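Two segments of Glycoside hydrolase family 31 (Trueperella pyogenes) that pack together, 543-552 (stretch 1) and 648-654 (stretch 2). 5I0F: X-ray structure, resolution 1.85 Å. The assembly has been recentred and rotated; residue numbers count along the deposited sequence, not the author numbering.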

# COMPACT_ATOMS: atom_id res chain seq x y z
N SER A 543 4.59 10.04 -7.46
CA SER A 543 4.49 10.24 -6.02
C SER A 543 3.63 11.47 -5.68
O SER A 543 2.86 11.41 -4.74
N ILE A 544 3.72 12.54 -6.47
CA ILE A 544 2.83 13.71 -6.26
C ILE A 544 1.35 13.29 -6.41
O ILE A 544 0.51 13.65 -5.59
N THR A 545 1.06 12.55 -7.47
CA THR A 545 -0.25 11.99 -7.70
C THR A 545 -0.74 11.12 -6.53
O THR A 545 -1.89 11.25 -6.06
N ALA A 546 0.15 10.28 -6.04
CA ALA A 546 -0.17 9.42 -4.90
C ALA A 546 -0.58 10.23 -3.67
O ALA A 546 -1.56 9.88 -3.00
N GLY A 547 0.12 11.32 -3.39
CA GLY A 547 -0.20 12.12 -2.21
C GLY A 547 -1.51 12.88 -2.32
O GLY A 547 -2.26 12.95 -1.36
N ILE A 548 -1.78 13.44 -3.50
CA ILE A 548 -3.02 14.16 -3.76
C ILE A 548 -4.22 13.22 -3.71
O ILE A 548 -5.23 13.54 -3.06
N THR A 549 -4.10 12.05 -4.35
CA THR A 549 -5.19 11.10 -4.38
C THR A 549 -5.41 10.48 -2.99
O THR A 549 -6.56 10.33 -2.58
N ALA A 550 -4.32 10.19 -2.27
CA ALA A 550 -4.46 9.67 -0.90
C ALA A 550 -5.18 10.71 -0.03
O ALA A 550 -6.11 10.38 0.71
N GLY A 551 -4.78 11.98 -0.16
CA GLY A 551 -5.45 13.09 0.54
C GLY A 551 -6.94 13.18 0.26
O GLY A 551 -7.77 13.36 1.20
N ALA A 552 -7.30 12.97 -1.00
CA ALA A 552 -8.68 13.02 -1.45
C ALA A 552 -9.55 11.85 -0.96
O ALA A 552 -10.77 11.86 -1.18
N LYS A 648 -11.22 18.53 5.08
CA LYS A 648 -10.39 18.70 3.91
C LYS A 648 -8.98 18.04 4.05
O LYS A 648 -8.46 17.87 5.16
N PRO A 649 -8.37 17.67 2.92
CA PRO A 649 -6.98 17.24 2.93
C PRO A 649 -6.02 18.38 3.27
O PRO A 649 -6.38 19.54 3.13
N LEU A 650 -4.81 18.04 3.69
CA LEU A 650 -3.73 19.03 3.84
C LEU A 650 -3.04 19.16 2.49
O LEU A 650 -2.92 20.25 1.97
N MET A 651 -2.63 18.04 1.91
CA MET A 651 -2.14 17.99 0.53
C MET A 651 -3.35 17.81 -0.37
O MET A 651 -3.91 16.71 -0.47
N ARG A 652 -3.77 18.91 -1.00
CA ARG A 652 -5.19 19.10 -1.34
C ARG A 652 -5.36 19.36 -2.82
O ARG A 652 -4.89 20.37 -3.34
N ALA A 653 -6.05 18.46 -3.51
CA ALA A 653 -6.39 18.70 -4.91
C ALA A 653 -7.12 20.04 -5.06
O ALA A 653 -7.83 20.50 -4.16
N MET A 654 -6.95 20.65 -6.23
CA MET A 654 -7.49 21.99 -6.49
C MET A 654 -9.02 22.05 -6.43
O MET A 654 -9.59 23.10 -6.12

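A helix accepts a close neighbour most readily where glycine leaves its surface hollow, and these two segments of a family 31 glycoside hydrolase illustrate the principle. Residues G547 and G551, one helical turn apart, open a shallow trough on the helix, and M651, in a strand, points toward it. With chi1, chi2 and chi3 all t (-177°, 168° and -174°), its side chain is fully extended and lies along the helix as a long, slender ridge. The sulfur rests over the first hollow, M651 SD lying 3.9 Å from G547 CA; a CB at G547 would sit about 2.7 Å from that sulfur, a clash. Beyond it the methyl reaches the backbone of the preceding turn, with M651 CE 3.8 Å from I544 O, and meets the flank of I548, whose CG1 is 4.1 Å from M651 CE.

The second hollow admits main chain. M651 O comes within 4.1 Å of G551 CA, and a CB there would lie only 2.5 Å from this oxygen. P649, also pointing toward the helix, fills the adjoining space with its ring, its CG 3.4 Å from G551 O.

I548 (chi1 m, chi2 t) forms the complementary bump. While its CG1 meets the methionine, its CG2 packs 3.5 Å from A653 CB, where the CA atoms of I548 and A653 are 5.8 Å apart.

No direct hydrogen bond crosses this interface, but one water bridges it, donating to I548 O (2.8 Å from the water O) and M651 O (2.9 Å from the water O) and accepting from A653 N (2.8 Å from the water O). R652, by contrast, points away; its extended chi1 and chi2 (both t) and chi3 m carry the guanidinium back to its own stretch, where R652 NE and NH2 donate to P649 O at 2.9 and 3.0 Å.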

# COMPACT_ATOMS: atom_id res chain seq x y z
CB SER A 543 5.86 10.28 -5.34
OG SER A 543 6.66 9.09 -5.60
CB ILE A 544 3.17 14.86 -7.23
CG1 ILE A 544 4.59 15.37 -6.99
CG2 ILE A 544 2.15 16.02 -7.10
CD1 ILE A 544 5.15 16.23 -8.11
CB THR A 545 -0.28 11.23 -9.04
OG1 THR A 545 0.11 12.14 -10.09
CG2 THR A 545 -1.66 10.68 -9.36
CB ALA A 546 0.99 8.50 -4.60
CB ILE A 548 -2.96 14.91 -5.10
CG1 ILE A 548 -1.81 15.92 -5.07
CG2 ILE A 548 -4.29 15.60 -5.41
CD1 ILE A 548 -1.49 16.53 -6.42
CB THR A 549 -5.00 10.00 -5.44
OG1 THR A 549 -3.76 9.31 -5.28
CG2 THR A 549 -5.06 10.59 -6.83
CB ALA A 550 -3.11 9.30 -0.32
CB ALA A 552 -8.73 13.13 -2.98
CB LYS A 648 -10.21 20.17 3.60
CG LYS A 648 -11.50 20.85 3.18
CD LYS A 648 -11.19 22.25 2.68
CE LYS A 648 -12.43 23.06 2.45
NZ LYS A 648 -12.01 24.42 2.05
CB PRO A 649 -6.73 16.79 1.49
CG PRO A 649 -8.06 16.69 0.84
CD PRO A 649 -8.97 17.59 1.58
CB LEU A 650 -2.74 18.61 4.92
CG LEU A 650 -1.57 19.55 5.20
CD1 LEU A 650 -2.06 20.87 5.76
CD2 LEU A 650 -0.61 18.89 6.17
CB MET A 651 -1.13 16.85 0.35
CG MET A 651 -0.52 16.77 -1.03
SD MET A 651 0.89 15.63 -1.01
CE MET A 651 1.52 15.84 -2.67
CB ARG A 652 -5.76 20.27 -0.51
CG ARG A 652 -7.23 20.61 -0.75
CD ARG A 652 -7.65 21.86 0.02
NE ARG A 652 -7.33 21.71 1.45
CZ ARG A 652 -7.48 22.65 2.38
NH1 ARG A 652 -7.98 23.84 2.06
NH2 ARG A 652 -7.15 22.39 3.63
CB ALA A 653 -7.23 17.58 -5.45
CB MET A 654 -7.04 22.46 -7.85
CG MET A 654 -5.54 22.46 -8.03
SD MET A 654 -4.82 23.95 -7.35
CE MET A 654 -5.15 24.98 -8.78
O HOH W 1 -6.19 16.01 -2.11